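Local coordinates for protein pectate lyase II (Xanthomonas campestris pv. campestris, PDB 2QY1) that probably cleaves pectate, a plant cell-wall polysaccharide, by a lyase reaction, as a secreted member of polysaccharide lyase family 1, at residues Val16-Ala21 and Gly37-Asn42; Val66-Lys71 and Ile88-Asn93; Ile116-Asn121 and Ile155-Gly160; Ser127-Asp132 and His162-Ser167. The protein carries 2 engineered substitutions. All blocks are in the same frame, centred on the assembly; numbering follows the deposited sequence.

Contact 1 (Val16-Ala21 and Gly37-Asn42); sequences VPVNVA and GGLVLN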
loop_
_atom_site.group_PDB
_atom_site.type_symbol
_atom_site.label_atom_id
_atom_site.label_comp_id
_atom_site.label_asym_id
_atom_site.label_seq_id
_atom_site.Cartn_x
_atom_site.Cartn_y
_atom_site.Cartn_z
ATOM N N VAL A 16 1.119 -18.670 19.803
ATOM C CA VAL A 16 2.048 -17.959 20.679
ATOM C C VAL A 16 3.123 -17.268 19.830
ATOM O O VAL A 16 3.832 -17.934 19.071
ATOM C CB VAL A 16 2.684 -18.909 21.726
ATOM C CG1 VAL A 16 3.784 -18.201 22.516
ATOM C CG2 VAL A 16 1.609 -19.462 22.666
ATOM N N PRO A 17 3.216 -15.925 19.930
ATOM C CA PRO A 17 4.179 -15.139 19.157
ATOM C C PRO A 17 5.634 -15.549 19.376
ATOM O O PRO A 17 6.038 -15.854 20.498
ATOM C CB PRO A 17 3.949 -13.710 19.661
ATOM C CG PRO A 17 2.538 -13.711 20.132
ATOM C CD PRO A 17 2.366 -15.058 20.767
ATOM N N VAL A 18 6.393 -15.564 18.286
ATOM C CA VAL A 18 7.832 -15.774 18.321
ATOM C C VAL A 18 8.470 -14.389 18.305
ATOM O O VAL A 18 8.296 -13.631 17.345
ATOM C CB VAL A 18 8.303 -16.606 17.096
ATOM C CG1 VAL A 18 9.821 -16.803 17.105
ATOM C CG2 VAL A 18 7.582 -17.953 17.052
ATOM N N ASN A 19 9.173 -14.045 19.381
ATOM C CA ASN A 19 9.864 -12.759 19.454
ATOM C C ASN A 19 11.072 -12.740 18.526
ATOM O O ASN A 19 11.941 -13.613 18.605
ATOM C CB ASN A 19 10.291 -12.439 20.891
ATOM C CG ASN A 19 9.114 -12.338 21.844
ATOM O OD1 ASN A 19 7.989 -12.043 21.435
ATOM N ND2 ASN A 19 9.369 -12.585 23.123
ATOM N N VAL A 20 11.105 -11.757 17.634
ATOM C CA VAL A 20 12.233 -11.575 16.720
ATOM C C VAL A 20 12.744 -10.137 16.817
ATOM O O VAL A 20 12.010 -9.189 16.549
ATOM C CB VAL A 20 11.882 -11.977 15.252
ATOM C CG1 VAL A 20 11.588 -13.474 15.163
ATOM C CG2 VAL A 20 10.703 -11.171 14.704
ATOM N N ALA A 21 14.001 -9.985 17.225
ATOM C CA ALA A 21 14.574 -8.661 17.473
ATOM C C ALA A 21 15.218 -8.047 16.238
ATOM O O ALA A 21 15.505 -6.847 16.213
ATOM C CB ALA A 21 15.577 -8.726 18.619
ATOM N N GLY A 37 -0.471 -23.652 8.990
ATOM C CA GLY A 37 -0.885 -23.963 10.355
ATOM C C GLY A 37 -0.862 -22.760 11.280
ATOM O O GLY A 37 -1.622 -22.707 12.251
ATOM N N GLY A 38 0.012 -21.799 10.986
ATOM C CA GLY A 38 0.077 -20.563 11.760
ATOM C C GLY A 38 1.446 -20.240 12.324
ATOM O O GLY A 38 2.074 -21.075 12.982
ATOM N N LEU A 39 1.901 -19.017 12.053
ATOM C CA LEU A 39 3.123 -18.467 12.630
ATOM C C LEU A 39 2.895 -16.995 12.975
ATOM O O LEU A 39 2.476 -16.213 12.121
ATOM C CB LEU A 39 4.299 -18.603 11.649
ATOM C CG LEU A 39 5.633 -17.930 12.004
ATOM C CD1 LEU A 39 6.347 -18.652 13.152
ATOM C CD2 LEU A 39 6.540 -17.828 10.781
ATOM N N VAL A 40 3.162 -16.624 14.223
ATOM C CA VAL A 40 3.036 -15.227 14.641
ATOM C C VAL A 40 4.397 -14.694 15.060
ATOM O O VAL A 40 5.042 -15.246 15.952
ATOM C CB VAL A 40 2.001 -15.034 15.779
ATOM C CG1 VAL A 40 1.929 -13.566 16.207
ATOM C CG2 VAL A 40 0.631 -15.516 15.338
ATOM N N LEU A 41 4.823 -13.621 14.401
ATOM C CA LEU A 41 6.111 -13.009 14.685
ATOM C C LEU A 41 5.946 -11.648 15.346
ATOM O O LEU A 41 5.329 -10.740 14.785
ATOM C CB LEU A 41 6.948 -12.893 13.404
ATOM C CG LEU A 41 7.193 -14.187 12.620
ATOM C CD1 LEU A 41 7.793 -13.894 11.254
ATOM C CD2 LEU A 41 8.080 -15.152 13.393
ATOM N N ASN A 42 6.495 -11.528 16.552
ATOM C CA ASN A 42 6.501 -10.277 17.289
ATOM C C ASN A 42 7.838 -9.574 17.085
ATOM O O ASN A 42 8.847 -9.950 17.691
ATOM C CB ASN A 42 6.225 -10.544 18.779
ATOM C CG ASN A 42 6.362 -9.299 19.647
ATOM O OD1 ASN A 42 7.020 -9.328 20.689
ATOM N ND2 ASN A 42 5.731 -8.211 19.235
HETATM O O HOH W 1 3.786 -18.443 16.227
#
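Val16 reaches the neighbouring strand through water: water 1 donates to Val16 O at 2.9 Å and accepts from Val40 N at 2.8 Å, filling the rung before direct pairing begins. Pro17, with no N-H to offer, contributes its ring instead. Pro17 CG lies alongside the CG1 branch of Val40, 4.0 Å away, both side chains pointing the same way.

At Val18 the parallel ladder starts. Val18 N points its hydrogen almost straight (174°) at Val40 O, 2.7 Å away, the donor lying in the plane of that carbonyl. Val18 O then accepts Asn42 N at 2.9 Å, the donor here standing above the carbonyl plane. Val18 CB rests 4.0 Å from Leu41 CD2, and with CG1 anti to the backbone N (chi1 179°) the CG2 branch crosses obliquely toward CD1 of Leu39. Asn19 faces the other side of the sheet, its side chain running beside that of Asn42. Val20 N extends the ladder, donating to Asn42 O at 2.9 Å, and the pairing goes on to Thr44.

The two strands diverge by 39°, and the pairing is correspondingly short. Helix 23-32 links them in a beta-alpha-beta connection and lies against the face carrying Leu41, whose side chain meets Met26, Ala29 and Ile30. Beyond, strand 39-43 pairs in parallel with strand 74-78 at the N-terminal end of the beta-helix.

Contact 2 (Val66-Lys71 and Ile88-Asn93); sequences VQIKNK and IRVVGN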
loop_
_atom_site.group_PDB
_atom_site.type_symbol
_atom_site.label_atom_id
_atom_site.label_comp_id
_atom_site.label_asym_id
_atom_site.label_seq_id
_atom_site.Cartn_x
_atom_site.Cartn_y
_atom_site.Cartn_z
ATOM N N VAL A 66 12.852 -8.942 4.153
ATOM C CA VAL A 66 12.354 -10.215 4.663
ATOM C C VAL A 66 11.411 -10.831 3.624
ATOM O O VAL A 66 10.554 -10.141 3.068
ATOM C CB VAL A 66 11.631 -10.036 6.022
ATOM C CG1 VAL A 66 11.010 -11.342 6.487
ATOM C CG2 VAL A 66 12.597 -9.525 7.074
ATOM N N GLN A 67 11.576 -12.125 3.360
ATOM C CA GLN A 67 10.769 -12.806 2.347
ATOM C C GLN A 67 9.872 -13.872 2.965
ATOM O O GLN A 67 10.359 -14.780 3.649
ATOM C CB GLN A 67 11.667 -13.472 1.303
ATOM C CG GLN A 67 12.997 -12.779 1.046
ATOM C CD GLN A 67 13.088 -12.191 -0.339
ATOM O OE1 GLN A 67 12.580 -11.104 -0.608
ATOM N NE2 GLN A 67 13.752 -12.907 -1.229
ATOM N N ILE A 68 8.568 -13.754 2.727
ATOM C CA ILE A 68 7.635 -14.852 2.963
ATOM C C ILE A 68 7.301 -15.439 1.594
ATOM O O ILE A 68 6.551 -14.843 0.822
ATOM C CB ILE A 68 6.333 -14.399 3.672
ATOM C CG1 ILE A 68 6.637 -13.788 5.043
ATOM C CG2 ILE A 68 5.362 -15.577 3.822
ATOM C CD1 ILE A 68 5.447 -13.036 5.653
ATOM N N LYS A 69 7.879 -16.596 1.294
ATOM C CA LYS A 69 7.737 -17.200 -0.025
ATOM C C LYS A 69 7.126 -18.593 0.063
ATOM O O LYS A 69 7.674 -19.479 0.721
ATOM C CB LYS A 69 9.096 -17.249 -0.728
ATOM C CG LYS A 69 9.066 -17.814 -2.142
ATOM C CD LYS A 69 10.269 -17.305 -2.919
ATOM C CE LYS A 69 10.509 -18.099 -4.182
ATOM N NZ LYS A 69 11.811 -17.728 -4.802
ATOM N N ASN A 70 5.992 -18.772 -0.612
ATOM C CA ASN A 70 5.275 -20.054 -0.633
ATOM C C ASN A 70 4.940 -20.587 0.760
ATOM O O ASN A 70 4.976 -21.796 1.004
ATOM C CB ASN A 70 6.038 -21.105 -1.456
ATOM C CG ASN A 70 5.592 -21.149 -2.905
ATOM O OD1 ASN A 70 5.676 -20.153 -3.630
ATOM N ND2 ASN A 70 5.109 -22.311 -3.335
ATOM N N LYS A 71 4.624 -19.669 1.670
ATOM C CA LYS A 71 4.208 -20.028 3.024
ATOM C C LYS A 71 2.975 -19.224 3.419
ATOM O O LYS A 71 2.801 -18.086 2.980
ATOM C CB LYS A 71 5.356 -19.846 4.022
ATOM C CG LYS A 71 6.560 -20.738 3.710
ATOM C CD LYS A 71 7.520 -20.902 4.869
ATOM C CE LYS A 71 8.704 -21.752 4.428
ATOM N NZ LYS A 71 9.688 -21.982 5.514
ATOM N N ILE A 88 9.443 -5.892 3.564
ATOM C CA ILE A 88 8.818 -7.214 3.621
ATOM C C ILE A 88 8.251 -7.565 2.251
ATOM O O ILE A 88 7.649 -6.721 1.578
ATOM C CB ILE A 88 7.687 -7.290 4.682
ATOM C CG1 ILE A 88 8.232 -6.996 6.085
ATOM C CG2 ILE A 88 7.011 -8.670 4.668
ATOM C CD1 ILE A 88 7.155 -6.621 7.099
ATOM N N ARG A 89 8.449 -8.816 1.855
ATOM C CA ARG A 89 7.983 -9.307 0.572
ATOM C C ARG A 89 7.173 -10.589 0.756
ATOM O O ARG A 89 7.624 -11.522 1.418
ATOM C CB ARG A 89 9.197 -9.572 -0.305
ATOM C CG ARG A 89 8.937 -9.595 -1.773
ATOM C CD ARG A 89 10.261 -9.872 -2.462
ATOM N NE ARG A 89 10.087 -10.230 -3.859
ATOM C CZ ARG A 89 10.939 -10.974 -4.554
ATOM N NH1 ARG A 89 10.687 -11.239 -5.825
ATOM N NH2 ARG A 89 12.037 -11.455 -3.981
ATOM N N VAL A 90 5.976 -10.627 0.177
ATOM C CA VAL A 90 5.156 -11.844 0.170
ATOM C C VAL A 90 5.008 -12.312 -1.275
ATOM O O VAL A 90 4.485 -11.587 -2.119
ATOM C CB VAL A 90 3.769 -11.631 0.824
ATOM C CG1 VAL A 90 2.981 -12.933 0.836
ATOM C CG2 VAL A 90 3.918 -11.097 2.246
ATOM N N VAL A 91 5.477 -13.523 -1.559
ATOM C CA VAL A 91 5.614 -13.950 -2.948
ATOM C C VAL A 91 5.167 -15.401 -3.216
ATOM O O VAL A 91 5.360 -16.300 -2.388
ATOM C CB VAL A 91 7.054 -13.616 -3.493
ATOM C CG1 VAL A 91 8.132 -14.231 -2.627
ATOM C CG2 VAL A 91 7.229 -14.011 -4.953
ATOM N N GLY A 92 4.535 -15.596 -4.369
ATOM C CA GLY A 92 4.159 -16.921 -4.848
ATOM C C GLY A 92 2.917 -17.486 -4.188
ATOM O O GLY A 92 1.978 -16.750 -3.876
ATOM N N ASN A 93 2.925 -18.801 -3.979
ATOM C CA ASN A 93 1.804 -19.519 -3.376
ATOM C C ASN A 93 1.745 -19.265 -1.867
ATOM O O ASN A 93 2.018 -20.155 -1.057
ATOM C CB ASN A 93 1.919 -21.018 -3.688
ATOM C CG ASN A 93 0.629 -21.778 -3.435
ATOM O OD1 ASN A 93 -0.441 -21.191 -3.267
ATOM N ND2 ASN A 93 0.729 -23.100 -3.412
#
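The edge of the Arg89 guanidinium takes Gln67 OE1 in its plane, the Gln67 amide being turned 43° from it. The bond from Arg89 NH2 to Gln67 OE1 is weak at 3.4 Å, though nearly straight; Gln67 reaches it by bending at chi2, while the Arg89 chain runs extended. A second flat group, the Asn70 amide, stands almost perpendicular (83°) to that of Asn93, whose OD1 is hydrogen-bonded to His95 NE2. Above the Asn70 amide plane sits Asn93 N, which donates to Asn70 OD1 at 3.1 Å; the same oxygen also bonds Ser123 OG.

Between these ends runs a regular parallel ladder of the beta-helix: Arg89 N to Val66 O at 2.8 Å, Ile68 N to Arg89 O at 2.8 Å, Val91 N to Ile68 O at 2.9 Å. Each donor approaches nearly along the C=O axis. On the face shared with Arg89, Lys69 CB and CG lie along Val91 CG1, both 3.7 Å away. Ile68 and Val90 point into the interior, toward Val97.

Two like charges sit near each other, Lys69 NZ 6.3 Å from Arg89 NH2; the Glu119 salt bridge to Arg89 NE probably offsets part of any repulsion.

Contact 3 (Ile116-Asn121 and Ile155-Gly160); sequences ISLEGN and IDMKKG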
loop_
_atom_site.group_PDB
_atom_site.type_symbol
_atom_site.label_atom_id
_atom_site.label_comp_id
_atom_site.label_asym_id
_atom_site.label_seq_id
_atom_site.Cartn_x
_atom_site.Cartn_y
_atom_site.Cartn_z
ATOM N N ILE A 116 6.618 -2.738 1.479
ATOM C CA ILE A 116 5.735 -3.894 1.592
ATOM C C ILE A 116 5.327 -4.289 0.178
ATOM O O ILE A 116 4.652 -3.526 -0.518
ATOM C CB ILE A 116 4.500 -3.597 2.483
ATOM C CG1 ILE A 116 4.941 -3.270 3.919
ATOM C CG2 ILE A 116 3.514 -4.772 2.462
ATOM C CD1 ILE A 116 3.850 -2.659 4.801
ATOM N N SER A 117 5.763 -5.469 -0.248
ATOM C CA SER A 117 5.539 -5.915 -1.616
ATOM C C SER A 117 4.870 -7.278 -1.660
ATOM O O SER A 117 5.335 -8.229 -1.030
ATOM C CB SER A 117 6.860 -5.960 -2.388
ATOM O OG SER A 117 6.676 -6.510 -3.681
ATOM N N LEU A 118 3.781 -7.357 -2.417
ATOM C CA LEU A 118 3.058 -8.600 -2.633
ATOM C C LEU A 118 3.169 -8.957 -4.107
ATOM O O LEU A 118 2.875 -8.131 -4.969
ATOM C CB LEU A 118 1.585 -8.429 -2.238
ATOM C CG LEU A 118 1.260 -7.672 -0.943
ATOM C CD1 LEU A 118 -0.252 -7.494 -0.783
ATOM C CD2 LEU A 118 1.857 -8.363 0.282
ATOM N N GLU A 119 3.599 -10.177 -4.409
ATOM C CA GLU A 119 3.834 -10.536 -5.810
ATOM C C GLU A 119 3.510 -11.972 -6.189
ATOM O O GLU A 119 3.985 -12.926 -5.568
ATOM C CB GLU A 119 5.263 -10.176 -6.246
ATOM C CG GLU A 119 6.299 -10.211 -5.133
ATOM C CD GLU A 119 7.592 -9.527 -5.520
ATOM O OE1 GLU A 119 8.149 -9.867 -6.584
ATOM O OE2 GLU A 119 8.053 -8.652 -4.753
ATOM N N GLY A 120 2.696 -12.106 -7.232
ATOM C CA GLY A 120 2.475 -13.393 -7.863
ATOM C C GLY A 120 3.678 -13.770 -8.705
ATOM O O GLY A 120 4.447 -12.903 -9.132
ATOM N N ASN A 121 3.855 -15.070 -8.917
ATOM C CA ASN A 121 4.842 -15.585 -9.862
ATOM C C ASN A 121 4.337 -16.885 -10.487
ATOM O O ASN A 121 3.155 -17.211 -10.355
ATOM C CB ASN A 121 6.238 -15.732 -9.219
ATOM C CG ASN A 121 6.255 -16.663 -8.001
ATOM O OD1 ASN A 121 7.148 -16.569 -7.154
ATOM N ND2 ASN A 121 5.289 -17.559 -7.913
ATOM N N ILE A 155 3.493 0.424 -0.575
ATOM C CA ILE A 155 2.647 -0.746 -0.383
ATOM C C ILE A 155 2.204 -1.230 -1.760
ATOM O O ILE A 155 1.245 -0.713 -2.338
ATOM C CB ILE A 155 1.448 -0.435 0.555
ATOM C CG1 ILE A 155 1.966 0.030 1.925
ATOM C CG2 ILE A 155 0.542 -1.664 0.704
ATOM C CD1 ILE A 155 0.993 0.857 2.725
ATOM N N ASP A 156 2.930 -2.218 -2.279
ATOM C CA ASP A 156 2.796 -2.642 -3.674
ATOM C C ASP A 156 2.257 -4.053 -3.833
ATOM O O ASP A 156 2.496 -4.919 -2.988
ATOM C CB ASP A 156 4.154 -2.569 -4.379
ATOM C CG ASP A 156 4.667 -1.152 -4.534
ATOM O OD1 ASP A 156 3.905 -0.191 -4.305
ATOM O OD2 ASP A 156 5.845 -1.007 -4.905
ATOM N N MET A 157 1.535 -4.274 -4.931
ATOM C CA MET A 157 1.184 -5.622 -5.368
ATOM C C MET A 157 1.167 -5.724 -6.897
ATOM O O MET A 157 0.898 -4.744 -7.597
ATOM C CB MET A 157 -0.132 -6.109 -4.736
ATOM C CG MET A 157 -1.391 -5.353 -5.138
ATOM S SD MET A 157 -2.752 -5.632 -3.974
ATOM C CE MET A 157 -2.313 -4.519 -2.649
ATOM N N LYS A 158 1.478 -6.912 -7.405
ATOM C CA LYS A 158 1.567 -7.130 -8.845
ATOM C C LYS A 158 1.345 -8.594 -9.212
ATOM O O LYS A 158 1.397 -9.476 -8.352
ATOM C CB LYS A 158 2.928 -6.659 -9.376
ATOM C CG LYS A 158 4.121 -7.412 -8.801
ATOM C CD LYS A 158 5.422 -6.947 -9.430
ATOM C CE LYS A 158 6.621 -7.436 -8.633
ATOM N NZ LYS A 158 7.857 -6.688 -8.997
ATOM N N LYS A 159 1.098 -8.832 -10.498
ATOM C CA LYS A 159 1.030 -10.180 -11.066
ATOM C C LYS A 159 -0.074 -11.062 -10.464
ATOM O O LYS A 159 0.097 -12.271 -10.300
ATOM C CB LYS A 159 2.408 -10.864 -11.023
ATOM C CG LYS A 159 3.471 -10.171 -11.888
ATOM C CD LYS A 159 4.816 -10.896 -11.846
ATOM C CE LYS A 159 5.635 -10.480 -10.628
ATOM N NZ LYS A 159 6.751 -11.434 -10.327
ATOM N N GLY A 160 -1.205 -10.445 -10.140
ATOM C CA GLY A 160 -2.411 -11.190 -9.798
ATOM C C GLY A 160 -2.676 -11.468 -8.333
ATOM O O GLY A 160 -3.477 -12.347 -8.009
#
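Consecutive coils of the right-handed parallel beta-helix of pectate lyases stack here as strands 116-119 and 155-158, in direct register.

Main-chain bonds come first. Asp156 N donates to Ile116 O at 2.8 Å, nearly along the C=O axis, and Leu118 N answers to Asp156 O, also at 2.8 Å. The rungs then lengthen: Lys158 N to Leu118 O and Gly120 N to Lys158 O are each 3.1 Å.

Apolar packing occupies the inward face, where Leu118 and Met157 run side by side, CB to CB 3.8 Å; Ile116 and Ile155 form the next layer, both touching Val131.

Charged and polar groups line the outer face. Ser117 OG donates to Glu119 OE2 at 2.8 Å from above the carboxylate plane, Arg89 being the second partner of that oxygen. Lys158, extended beyond CG, lies alongside Glu119, but its NZ stays 4.0 Å from Glu119 OE1, too far for a salt bridge. Buried Asp156 takes an N-H from Leu179 at OD1, while OD2 lies near Asp114, which may raise the pKa of one of the two carboxylates.

Past the strands, Lys159 bends at chi3 (-84°) so that its NZ makes a weak hydrogen bond to Gly120 O at 3.0 Å.

Contact 4 (Ser127-Asp132 and His162-Ser167); sequences SKIWVD and HHVTVS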
loop_
_atom_site.group_PDB
_atom_site.type_symbol
_atom_site.label_atom_id
_atom_site.label_comp_id
_atom_site.label_asym_id
_atom_site.label_seq_id
_atom_site.Cartn_x
_atom_site.Cartn_y
_atom_site.Cartn_z
ATOM N N SER A 127 -2.920 -14.302 -1.789
ATOM C CA SER A 127 -4.321 -13.945 -1.565
ATOM C C SER A 127 -4.628 -13.912 -0.074
ATOM O O SER A 127 -3.919 -14.528 0.724
ATOM C CB SER A 127 -5.267 -14.913 -2.286
ATOM O OG SER A 127 -5.240 -16.204 -1.709
ATOM N N LYS A 128 -5.697 -13.200 0.281
ATOM C CA LYS A 128 -6.070 -12.948 1.671
ATOM C C LYS A 128 -4.886 -12.346 2.424
ATOM O O LYS A 128 -4.273 -12.995 3.273
ATOM C CB LYS A 128 -6.617 -14.206 2.371
ATOM C CG LYS A 128 -7.832 -14.885 1.694
ATOM C CD LYS A 128 -8.888 -13.905 1.149
ATOM C CE LYS A 128 -9.738 -13.275 2.245
ATOM N NZ LYS A 128 -10.938 -12.554 1.699
ATOM N N ILE A 129 -4.557 -11.105 2.077
ATOM C CA ILE A 129 -3.479 -10.376 2.734
ATOM C C ILE A 129 -4.065 -9.146 3.425
ATOM O O ILE A 129 -4.908 -8.450 2.855
ATOM C CB ILE A 129 -2.364 -9.934 1.736
ATOM C CG1 ILE A 129 -1.992 -11.057 0.744
ATOM C CG2 ILE A 129 -1.136 -9.387 2.492
ATOM C CD1 ILE A 129 -1.358 -12.319 1.357
ATOM N N TRP A 130 -3.629 -8.895 4.656
ATOM C CA TRP A 130 -4.068 -7.727 5.402
ATOM C C TRP A 130 -2.867 -6.877 5.774
ATOM O O TRP A 130 -2.062 -7.265 6.620
ATOM C CB TRP A 130 -4.833 -8.150 6.661
ATOM C CG TRP A 130 -5.570 -7.029 7.357
ATOM C CD1 TRP A 130 -6.070 -5.886 6.787
ATOM C CD2 TRP A 130 -5.933 -6.975 8.746
ATOM N NE1 TRP A 130 -6.705 -5.120 7.740
ATOM C CE2 TRP A 130 -6.635 -5.762 8.948
ATOM C CE3 TRP A 130 -5.725 -7.829 9.841
ATOM C CZ2 TRP A 130 -7.130 -5.380 10.203
ATOM C CZ3 TRP A 130 -6.218 -7.449 11.089
ATOM C CH2 TRP A 130 -6.916 -6.234 11.258
ATOM N N VAL A 131 -2.742 -5.727 5.116
ATOM C CA VAL A 131 -1.683 -4.765 5.413
ATOM C C VAL A 131 -2.336 -3.652 6.237
ATOM O O VAL A 131 -3.075 -2.833 5.697
ATOM C CB VAL A 131 -1.036 -4.217 4.112
ATOM C CG1 VAL A 131 0.027 -3.151 4.422
ATOM C CG2 VAL A 131 -0.423 -5.361 3.292
ATOM N N ASP A 132 -2.073 -3.639 7.545
ATOM C CA ASP A 132 -2.867 -2.820 8.471
ATOM C C ASP A 132 -2.031 -2.067 9.509
ATOM O O ASP A 132 -1.105 -2.624 10.091
ATOM C CB ASP A 132 -3.901 -3.714 9.171
ATOM C CG ASP A 132 -4.794 -2.949 10.133
ATOM O OD1 ASP A 132 -5.733 -2.259 9.673
ATOM O OD2 ASP A 132 -4.572 -3.061 11.357
ATOM N N HIS A 162 -4.590 -11.111 -5.144
ATOM C CA HIS A 162 -6.023 -10.841 -5.037
ATOM C C HIS A 162 -6.565 -10.966 -3.620
ATOM O O HIS A 162 -6.008 -11.688 -2.799
ATOM C CB HIS A 162 -6.819 -11.727 -6.003
ATOM C CG HIS A 162 -6.678 -13.195 -5.744
ATOM N ND1 HIS A 162 -7.607 -13.918 -5.027
ATOM C CD2 HIS A 162 -5.725 -14.079 -6.122
ATOM C CE1 HIS A 162 -7.231 -15.183 -4.971
ATOM N NE2 HIS A 162 -6.091 -15.307 -5.627
ATOM N N HIS A 163 -7.659 -10.247 -3.359
ATOM C CA HIS A 163 -8.351 -10.245 -2.063
ATOM C C HIS A 163 -7.480 -9.744 -0.917
ATOM O O HIS A 163 -7.028 -10.507 -0.053
ATOM C CB HIS A 163 -9.010 -11.597 -1.787
ATOM C CG HIS A 163 -10.139 -11.896 -2.719
ATOM N ND1 HIS A 163 -9.971 -12.603 -3.889
ATOM C CD2 HIS A 163 -11.445 -11.540 -2.678
ATOM C CE1 HIS A 163 -11.129 -12.691 -4.518
ATOM N NE2 HIS A 163 -12.040 -12.050 -3.807
ATOM N N VAL A 164 -7.268 -8.433 -0.935
ATOM C CA VAL A 164 -6.348 -7.745 -0.039
ATOM C C VAL A 164 -7.036 -6.528 0.563
ATOM O O VAL A 164 -7.758 -5.805 -0.130
ATOM C CB VAL A 164 -5.070 -7.292 -0.805
ATOM C CG1 VAL A 164 -4.142 -6.471 0.085
ATOM C CG2 VAL A 164 -4.327 -8.505 -1.373
ATOM N N THR A 165 -6.825 -6.319 1.861
ATOM C CA THR A 165 -7.211 -5.076 2.515
ATOM C C THR A 165 -5.964 -4.307 2.943
ATOM O O THR A 165 -5.095 -4.838 3.638
ATOM C CB THR A 165 -8.153 -5.309 3.719
ATOM O OG1 THR A 165 -9.446 -5.692 3.242
ATOM C CG2 THR A 165 -8.301 -4.037 4.554
ATOM N N VAL A 166 -5.891 -3.059 2.490
ATOM C CA VAL A 166 -4.833 -2.132 2.849
ATOM C C VAL A 166 -5.513 -1.046 3.684
ATOM O O VAL A 166 -6.151 -0.146 3.134
ATOM C CB VAL A 166 -4.175 -1.526 1.574
ATOM C CG1 VAL A 166 -3.114 -0.499 1.928
ATOM C CG2 VAL A 166 -3.583 -2.630 0.692
ATOM N N SER A 167 -5.391 -1.143 5.008
ATOM C CA SER A 167 -6.167 -0.285 5.906
ATOM C C SER A 167 -5.358 0.378 7.020
ATOM O O SER A 167 -4.413 -0.209 7.549
ATOM C CB SER A 167 -7.334 -1.068 6.511
ATOM O OG SER A 167 -6.871 -2.222 7.198
#
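Three first torsions gather a polar cluster at one end of the ladder. Trp130 and Asp132 both set CG anti to the backbone N (chi1 -168° and -179°), whereas Ser167 places OG between its N and carbonyl carbon (57°). The hydroxyl thus stands between two partners: Trp130 NE1 donates to Ser167 OG at 3.0 Å, slightly tilted from the indole plane, and Ser167 OG donates to the anti lone pair of Asp132 OD1 at 2.7 Å. Asp132 OD2 is held by Gln100. One face of the indole carries Asp132 CB, 3.4 Å above the ring plane, while Thr165 O lies in that plane at the edge, 3.5 Å from Trp130 CD1.

These strands belong to one face of the parallel beta-helix, where stacked coils keep equivalent residues in line. Thr165 N donates to Ile129 O at 3.0 Å, and the ladder continues through Val131 and Ser167. Inside, Ile129 CB meets Val164 CG2 at 3.9 Å, with Val131 and Val166 beyond; outside, Trp130 is covered by Pro2 and Thr9 of the N-terminal arm.

At Lys128 and His163 both segments turn a corner with positive phi. Just before it, Ser127 CB sits over the His162 ring in a CH-pi contact, 3.5 Å from the centroid, while Ser127 OG bonds His95. His162 ND1 and His163 ND1 are hydrogen-bonded at 2.9 Å, and either could be the donor.

How the contacts relate
Contacts 2 and 3 are the two outer strand pairs of one four-strand parallel sheet, their centres about 10 Å apart; strands 87-91 and 116-119 are neighbours in it, joined by the salt bridge from Arg89 NE to Glu119 OE2 (2.7 Å). Contact 4 belongs to another face of the same coils as contact 3, with centres about 11 Å apart. The two meet in the interior, where Met157 CE packs on Val164 CG1 at 3.8 Å and Leu118 CD2 on Ile129 CG2 at 3.9 Å; their segments alternate along the chain, as coiling requires. Contact 1 stands apart at the N-terminal end, about 16 Å from contact 2 between centres and about 23 Å from contact 3.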